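Local atomic coordinates of heme peroxidase (Bacteroides thetaiotaomicron, PDB entry 2GVK), a protein that is a dye-decolorizing peroxidase, a heme enzyme that probably uses hydrogen peroxide to oxidise dyes and other substrates. Residues K227-G239 and N279-L292. Numbering follows the deposited sequence. Where two conformers were deposited one is given.
Sequences KPGNAHNAVTNIG and NMFIGSPAGNTDRL. With EDO (1,2-ethanediol), chain H.
A histidine–carboxylate pair, His232 with Asp290, ties the short helix 232-235 to the loop that follows helix 270-281 in the C-terminal half of this dye-decolorizing peroxidase; it is consistent with the proximal pair of heme peroxidases, although no heme is present in this structure. His232 ND1 donates a very short bond, 2.5 Å, to Asp290 OD2, with ring and carboxylate nearly coplanar (24° apart). With CG anti to the backbone N (chi1 -169°), Asp290 brings its carboxylate to the ring. Its other oxygen, OD1, takes the backbone N of Leu292 at 2.9 Å from above the carboxylate plane, an Asx turn; gripped at both oxygens, the carboxylate has its rotation fixed. Leu292 CD2 lies over one ring face of His232 in a CH-pi contact, while Thr236 OG1 sits over the opposite face and bonds to His232 O at 2.7 Å. At the ring edge, NE2 bonds weakly to an ethanediol, probably from the crystallisation liquor. Beside the carboxylate, Val235 CG2 packs on Asp290 CB at 3.7 Å, and Thr236 CG2 touches CG and SE of selenomethionine Met280. Three further bonds run between the segments. Arg291 N donates almost straight to Asn230 O (2.9 Å, 169°), and Asn279 ND2 reaches Val235 O at 3.1 Å in the carbonyl plane. Asn288 ND2 serves two carbonyls, Gly229 O at 3.1 Å and Ser284 O, lying above the carbonyl plane of each; the second bond spans the type II turn 285-288. One water links Asn230 ND2 to Thr289 O, and another joins Asn279 ND2 to Ile238 O. Around this junction, Val211 of helix 205-212 touches Leu292 and Arg291, whose guanidinium pairs with Asp294; Met280 rests on Tyr193 of strand 186-195, and Ile238 packs along helix 270-281.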
ATOM      1  N   LYS A 227      28.608 -14.394  24.074  1.00 18.21           N
ATOM      2  CA  LYS A 227      28.383 -12.986  24.385  1.00 17.29           C
ATOM      3  C   LYS A 227      29.295 -12.489  25.504  1.00 16.57           C
ATOM      4  O   LYS A 227      29.205 -12.963  26.623  1.00 16.36           O
ATOM      5  CB  LYS A 227      26.932 -12.751  24.789  1.00 17.28           C
ATOM      6  CG  LYS A 227      26.558 -11.282  24.830  1.00 18.34           C
ATOM      7  CD  LYS A 227      25.293 -11.036  25.585  1.00 19.89           C
ATOM      8  CE  LYS A 227      24.125 -11.690  24.941  1.00 20.62           C
ATOM      9  NZ  LYS A 227      22.870 -11.235  25.569  1.00 22.70           N
ATOM     10  N   PRO A 228      30.132 -11.483  25.210  1.00 15.82           N
ATOM     11  CA  PRO A 228      30.978 -10.878  26.247  1.00 15.12           C
ATOM     12  C   PRO A 228      30.169 -10.108  27.273  1.00 14.35           C
ATOM     13  O   PRO A 228      29.081  -9.588  26.960  1.00 13.99           O
ATOM     14  CB  PRO A 228      31.876  -9.925  25.464  1.00 15.24           C
ATOM     15  CG  PRO A 228      31.640 -10.249  24.007  1.00 16.22           C
ATOM     16  CD  PRO A 228      30.329 -10.850  23.899  1.00 15.81           C
ATOM     17  N   GLY A 229      30.710  -9.995  28.484  1.00 13.81           N
ATOM     18  CA  GLY A 229      30.032  -9.314  29.555  1.00 13.33           C
ATOM     19  C   GLY A 229      29.900  -7.827  29.362  1.00 12.79           C
ATOM     20  O   GLY A 229      29.119  -7.175  30.069  1.00 13.24           O
ATOM     21  N   ASN A 230      30.669  -7.269  28.418  1.00 11.92           N
ATOM     22  CA  ASN A 230      30.604  -5.809  28.135  1.00 11.32           C
ATOM     23  C   ASN A 230      29.853  -5.477  26.832  1.00 11.30           C
ATOM     24  O   ASN A 230      29.862  -4.332  26.376  1.00 11.19           O
ATOM     25  CB  ASN A 230      32.000  -5.178  28.121  1.00 11.17           C
ATOM     26  CG  ASN A 230      32.919  -5.783  27.070  1.00 12.30           C
ATOM     27  OD1 ASN A 230      32.591  -6.778  26.426  1.00 13.45           O
ATOM     28  ND2 ASN A 230      34.065  -5.171  26.888  1.00 14.44           N
ATOM     29  N   ALA A 231      29.178  -6.470  26.270  1.00 11.53           N
ATOM     30  CA  ALA A 231      28.317  -6.249  25.092  1.00 11.78           C
ATOM     31  C   ALA A 231      27.194  -5.302  25.453  1.00 12.23           C
ATOM     32  O   ALA A 231      26.708  -5.302  26.590  1.00 12.41           O
ATOM     33  CB  ALA A 231      27.760  -7.559  24.589  1.00 11.94           C
ATOM     34  N   HIS A 232      26.793  -4.490  24.501  1.00 12.48           N
ATOM     35  CA  HIS A 232      25.753  -3.493  24.720  1.00 13.07           C
ATOM     36  C   HIS A 232      24.475  -4.107  25.275  1.00 14.32           C
ATOM     37  O   HIS A 232      23.872  -3.564  26.189  1.00 14.57           O
ATOM     38  CB  HIS A 232      25.451  -2.766  23.414  1.00 12.97           C
ATOM     39  CG  HIS A 232      24.387  -1.734  23.536  1.00 13.11           C
ATOM     40  ND1 HIS A 232      24.547  -0.584  24.279  1.00 16.88           N
ATOM     41  CD2 HIS A 232      23.165  -1.640  22.953  1.00 17.43           C
ATOM     42  CE1 HIS A 232      23.458   0.154  24.177  1.00 19.17           C
ATOM     43  NE2 HIS A 232      22.604  -0.469  23.383  1.00 17.85           N
ATOM     44  N   ASN A 233      24.053  -5.227  24.721  1.00 15.55           N
ATOM     45  CA  ASN A 233      22.804  -5.831  25.171  1.00 16.85           C
ATOM     46  C   ASN A 233      22.971  -6.618  26.476  1.00 17.28           C
ATOM     47  O   ASN A 233      22.003  -6.913  27.137  1.00 18.08           O
ATOM     48  CB  ASN A 233      22.197  -6.686  24.105  1.00 17.28           C
ATOM     49  CG  ASN A 233      22.722  -8.033  24.093  1.00 21.02           C
ATOM     50  OD1 ASN A 233      23.880  -8.266  24.421  1.00 24.15           O
ATOM     51  ND2 ASN A 233      21.874  -8.985  23.734  1.00 27.63           N
ATOM     52  N   ALA A 234      24.207  -6.936  26.848  1.00 17.00           N
ATOM     53  CA  ALA A 234      24.452  -7.526  28.144  1.00 17.00           C
ATOM     54  C   ALA A 234      24.343  -6.461  29.243  1.00 17.09           C
ATOM     55  O   ALA A 234      23.681  -6.677  30.257  1.00 17.08           O
ATOM     56  CB  ALA A 234      25.810  -8.189  28.185  1.00 16.85           C
ATOM     57  N   VAL A 235      25.009  -5.324  29.052  1.00 17.05           N
ATOM     58  CA  VAL A 235      25.078  -4.327  30.113  1.00 17.62           C
ATOM     59  C   VAL A 235      23.794  -3.516  30.256  1.00 18.40           C
ATOM     60  O   VAL A 235      23.504  -3.047  31.332  1.00 18.22           O
ATOM     61  CB  VAL A 235      26.302  -3.335  29.948  1.00 17.43           C
ATOM     62  CG1 VAL A 235      27.631  -4.123  29.781  1.00 17.09           C
ATOM     63  CG2 VAL A 235      26.087  -2.394  28.811  1.00 18.08           C
ATOM     64  N   THR A 236      23.035  -3.361  29.173  1.00 19.88           N
ATOM     65  CA  THR A 236      21.806  -2.479  29.198  1.00 21.43           C
ATOM     66  C   THR A 236      20.531  -3.224  29.600  1.00 23.05           C
ATOM     67  O   THR A 236      19.496  -2.598  29.848  1.00 23.83           O
ATOM     68  CB  THR A 236      21.540  -1.780  27.863  1.00 21.48           C
ATOM     69  OG1 THR A 236      21.354  -2.758  26.819  1.00 21.36           O
ATOM     70  CG2 THR A 236      22.674  -0.843  27.505  1.00 22.33           C
ATOM     71  N   ASN A 237      20.580  -4.539  29.570  1.00 23.69           N
ATOM     72  CA  ASN A 237      19.489  -5.360  30.068  1.00 24.31           C
ATOM     73  C   ASN A 237      19.819  -5.664  31.484  1.00 24.61           C
ATOM     74  O   ASN A 237      20.596  -6.542  31.754  1.00 24.88           O
ATOM     75  N   ILE A 238      19.260  -4.879  32.412  1.00 24.70           N
ATOM     76  CA  ILE A 238      19.747  -4.888  33.792  1.00 24.78           C
ATOM     77  C   ILE A 238      19.239  -6.045  34.582  1.00 25.10           C
ATOM     78  O   ILE A 238      19.800  -6.369  35.601  1.00 25.75           O
ATOM     79  CB  ILE A 238      19.430  -3.572  34.541  1.00 24.59           C
ATOM     80  CG1 ILE A 238      17.929  -3.387  34.720  1.00 22.80           C
ATOM     81  CG2 ILE A 238      20.029  -2.394  33.790  1.00 24.34           C
ATOM     82  CD1 ILE A 238      17.583  -2.196  35.597  1.00 22.52           C
ATOM     83  N   GLY A 239      18.194  -6.702  34.088  1.00 25.12           N
ATOM     84  CA  GLY A 239      17.705  -7.925  34.703  1.00 25.07           C
ATOM     85  C   GLY A 239      16.540  -7.706  35.633  1.00 25.03           C
ATOM     86  O   GLY A 239      16.049  -6.588  35.772  1.00 25.10           O
ATOM     87  N   ASN A 279      25.371   0.978  34.524  1.00 12.77           N
ATOM     88  CA  ASN A 279      25.989  -0.205  33.934  1.00 12.93           C
ATOM     89  C   ASN A 279      26.835   0.150  32.702  1.00 13.00           C
ATOM     90  O   ASN A 279      27.863  -0.469  32.451  1.00 13.04           O
ATOM     91  CB  ASN A 279      24.927  -1.236  33.532  1.00 12.90           C
ATOM     92  CG  ASN A 279      24.385  -2.022  34.712  1.00 13.76           C
ATOM     93  OD1 ASN A 279      24.670  -1.720  35.873  1.00 11.86           O
ATOM     94  ND2 ASN A 279      23.585  -3.030  34.417  1.00 16.36           N
HETATM   95  N   MSE A 280      26.358   1.101  31.904  1.00 12.91           N
HETATM   96  CA  MSE A 280      27.049   1.481  30.675  1.00 12.92           C
HETATM   97  C   MSE A 280      28.286   2.302  30.940  1.00 12.93           C
HETATM   98  O   MSE A 280      29.378   1.996  30.410  1.00 12.78           O
HETATM   99  CB  MSE A 280      26.120   2.287  29.773  1.00 13.23           C
HETATM  100  CG  MSE A 280      24.994   1.488  29.185  1.00 13.36           C
HETATM  101 SE   MSE A 280      23.726   2.662  28.302  0.70 22.89          SE
HETATM  102  CE  MSE A 280      24.954   3.358  26.840  1.00 18.37           C
ATOM    103  N   PHE A 281      28.143   3.342  31.756  1.00 13.18           N
ATOM    104  CA  PHE A 281      29.199   4.360  31.884  1.00 13.22           C
ATOM    105  C   PHE A 281      30.176   4.089  33.011  1.00 13.27           C
ATOM    106  O   PHE A 281      31.338   4.457  32.913  1.00 13.85           O
ATOM    107  CB  PHE A 281      28.573   5.756  32.026  1.00 13.53           C
ATOM    108  CG  PHE A 281      27.972   6.275  30.741  1.00 12.50           C
ATOM    109  CD1 PHE A 281      26.684   5.893  30.352  1.00 12.62           C
ATOM    110  CD2 PHE A 281      28.712   7.084  29.897  1.00 10.97           C
ATOM    111  CE1 PHE A 281      26.152   6.338  29.170  1.00 12.46           C
ATOM    112  CE2 PHE A 281      28.186   7.546  28.726  1.00 11.74           C
ATOM    113  CZ  PHE A 281      26.911   7.151  28.336  1.00 11.70           C
ATOM    114  N   ILE A 282      29.695   3.504  34.095  1.00 13.10           N
ATOM    115  CA  ILE A 282      30.574   3.130  35.216  0.50 12.97           C
ATOM    116  C   ILE A 282      31.000   1.677  35.085  1.00 12.59           C
ATOM    117  O   ILE A 282      32.199   1.343  35.253  1.00 12.36           O
ATOM    118  CB  ILE A 282      29.877   3.326  36.566  0.50 13.15           C
ATOM    119  CG1 ILE A 282      29.330   4.752  36.690  0.50 14.67           C
ATOM    120  CG2 ILE A 282      30.842   3.016  37.716  0.50 13.59           C
ATOM    121  CD1 ILE A 282      30.391   5.838  36.532  0.50 14.61           C
ATOM    122  N   GLY A 283      30.037   0.816  34.774  1.00 12.06           N
ATOM    123  CA  GLY A 283      30.270  -0.610  34.670  1.00 11.79           C
ATOM    124  C   GLY A 283      29.774  -1.358  35.897  1.00 11.51           C
ATOM    125  O   GLY A 283      29.887  -0.874  37.034  1.00 11.37           O
ATOM    126  N   SER A 284      29.197  -2.527  35.657  1.00 11.45           N
ATOM    127  CA  SER A 284      28.870  -3.460  36.700  1.00 11.46           C
ATOM    128  C   SER A 284      29.520  -4.790  36.384  1.00 11.05           C
ATOM    129  O   SER A 284      29.107  -5.459  35.463  1.00 10.98           O
ATOM    130  CB  SER A 284      27.363  -3.655  36.776  1.00 11.69           C
ATOM    131  OG  SER A 284      27.025  -4.606  37.774  1.00 12.78           O
ATOM    132  N   PRO A 285      30.621  -5.129  37.086  1.00 10.45           N
ATOM    133  CA  PRO A 285      31.287  -4.336  38.122  1.00 10.46           C
ATOM    134  C   PRO A 285      32.009  -3.127  37.509  1.00 10.50           C
ATOM    135  O   PRO A 285      32.101  -3.017  36.287  1.00 10.48           O
ATOM    136  CB  PRO A 285      32.287  -5.302  38.687  1.00 10.54           C
ATOM    137  CG  PRO A 285      32.630  -6.179  37.515  1.00 10.98           C
ATOM    138  CD  PRO A 285      31.349  -6.370  36.808  1.00 10.49           C
ATOM    139  N   ALA A 286      32.491  -2.231  38.351  1.00 10.70           N
ATOM    140  CA  ALA A 286      33.149  -1.009  37.873  1.00 11.02           C
ATOM    141  C   ALA A 286      34.235  -1.346  36.858  1.00 11.05           C
ATOM    142  O   ALA A 286      35.083  -2.207  37.101  1.00 11.10           O
ATOM    143  CB  ALA A 286      33.720  -0.263  39.003  1.00 11.48           C
ATOM    144  N   GLY A 287      34.196  -0.664  35.724  1.00 11.25           N
ATOM    145  CA  GLY A 287      35.153  -0.909  34.648  1.00 11.66           C
ATOM    146  C   GLY A 287      34.584  -1.751  33.531  1.00 12.02           C
ATOM    147  O   GLY A 287      35.092  -1.728  32.425  1.00 12.62           O
ATOM    148  N   ASN A 288      33.500  -2.492  33.815  1.00 12.05           N
ATOM    149  CA  ASN A 288      32.845  -3.330  32.806  1.00 12.14           C
ATOM    150  C   ASN A 288      31.873  -2.503  31.961  1.00 12.61           C
ATOM    151  O   ASN A 288      30.662  -2.760  31.943  1.00 12.90           O
ATOM    152  CB  ASN A 288      32.105  -4.507  33.467  1.00 12.00           C
ATOM    153  CG  ASN A 288      31.503  -5.464  32.446  1.00 12.81           C
ATOM    154  OD1 ASN A 288      32.106  -5.730  31.409  1.00 15.20           O
ATOM    155  ND2 ASN A 288      30.303  -5.942  32.713  1.00 11.15           N
ATOM    156  N   THR A 289      32.407  -1.484  31.310  1.00 12.83           N
ATOM    157  CA  THR A 289      31.587  -0.505  30.611  1.00 13.15           C
ATOM    158  C   THR A 289      31.068  -1.045  29.260  1.00 12.96           C
ATOM    159  O   THR A 289      31.629  -2.002  28.694  1.00 12.88           O
ATOM    160  CB  THR A 289      32.367   0.796  30.381  1.00 13.64           C
ATOM    161  OG1 THR A 289      33.629   0.503  29.767  1.00 15.37           O
ATOM    162  CG2 THR A 289      32.611   1.512  31.707  1.00 15.27           C
ATOM    163  N   ASP A 290      29.984  -0.445  28.783  1.00 12.60           N
ATOM    164  CA  ASP A 290      29.423  -0.759  27.465  1.00 13.05           C
ATOM    165  C   ASP A 290      30.485  -0.568  26.371  1.00 12.99           C
ATOM    166  O   ASP A 290      31.014   0.541  26.167  1.00 12.90           O
ATOM    167  CB  ASP A 290      28.226   0.166  27.197  1.00 13.44           C
ATOM    168  CG  ASP A 290      27.412  -0.248  25.992  1.00 15.48           C
ATOM    169  OD1 ASP A 290      27.905  -1.032  25.157  1.00 12.58           O
ATOM    170  OD2 ASP A 290      26.271   0.247  25.867  1.00 17.80           O
ATOM    171  N   ARG A 291      30.824  -1.638  25.691  1.00 13.03           N
ATOM    172  CA  ARG A 291      31.826  -1.585  24.641  0.50 12.89           C
ATOM    173  C   ARG A 291      31.401  -0.640  23.498  1.00 12.80           C
ATOM    174  O   ARG A 291      32.232  -0.063  22.830  1.00 12.72           O
ATOM    175  CB  ARG A 291      32.076  -2.982  24.108  0.50 12.92           C
ATOM    176  CG  ARG A 291      32.989  -3.045  22.977  0.50 14.17           C
ATOM    177  CD  ARG A 291      34.455  -3.088  23.381  0.50 15.32           C
ATOM    178  NE  ARG A 291      35.222  -3.589  22.262  0.50 14.03           N
ATOM    179  CZ  ARG A 291      35.947  -2.848  21.444  0.50 14.53           C
ATOM    180  NH1 ARG A 291      36.189  -1.583  21.717  0.50 13.07           N
ATOM    181  NH2 ARG A 291      36.506  -3.412  20.374  0.50 16.04           N
ATOM    182  N   LEU A 292      30.104  -0.476  23.313  1.00 12.57           N
ATOM    183  CA  LEU A 292      29.603   0.416  22.256  1.00 12.62           C
ATOM    184  C   LEU A 292      29.980   1.862  22.528  1.00 12.50           C
ATOM    185  O   LEU A 292      30.072   2.660  21.602  1.00 12.79           O
ATOM    186  CB  LEU A 292      28.098   0.276  22.090  1.00 12.92           C
ATOM    187  CG  LEU A 292      27.460   1.049  20.920  1.00 14.51           C
ATOM    188  CD1 LEU A 292      28.149   0.767  19.586  1.00 14.25           C
ATOM    189  CD2 LEU A 292      26.003   0.730  20.834  1.00 15.38           C
TER
HETATM  190  C1  EDO H 323      20.970   2.910  25.776  1.00 38.43           C
HETATM  191  O1  EDO H 323      21.366   4.254  26.180  1.00 41.46           O
HETATM  192  C2  EDO H 323      20.984   2.765  24.235  1.00 36.19           C
HETATM  193  O2  EDO H 323      20.079   1.679  23.815  1.00 31.34           O
HETATM  194  O   HOH W   1      34.254  -2.714  28.371  1.00 28.03           O
HETATM  195  O   HOH W   2      22.355  -4.989  36.313  1.00 29.86           O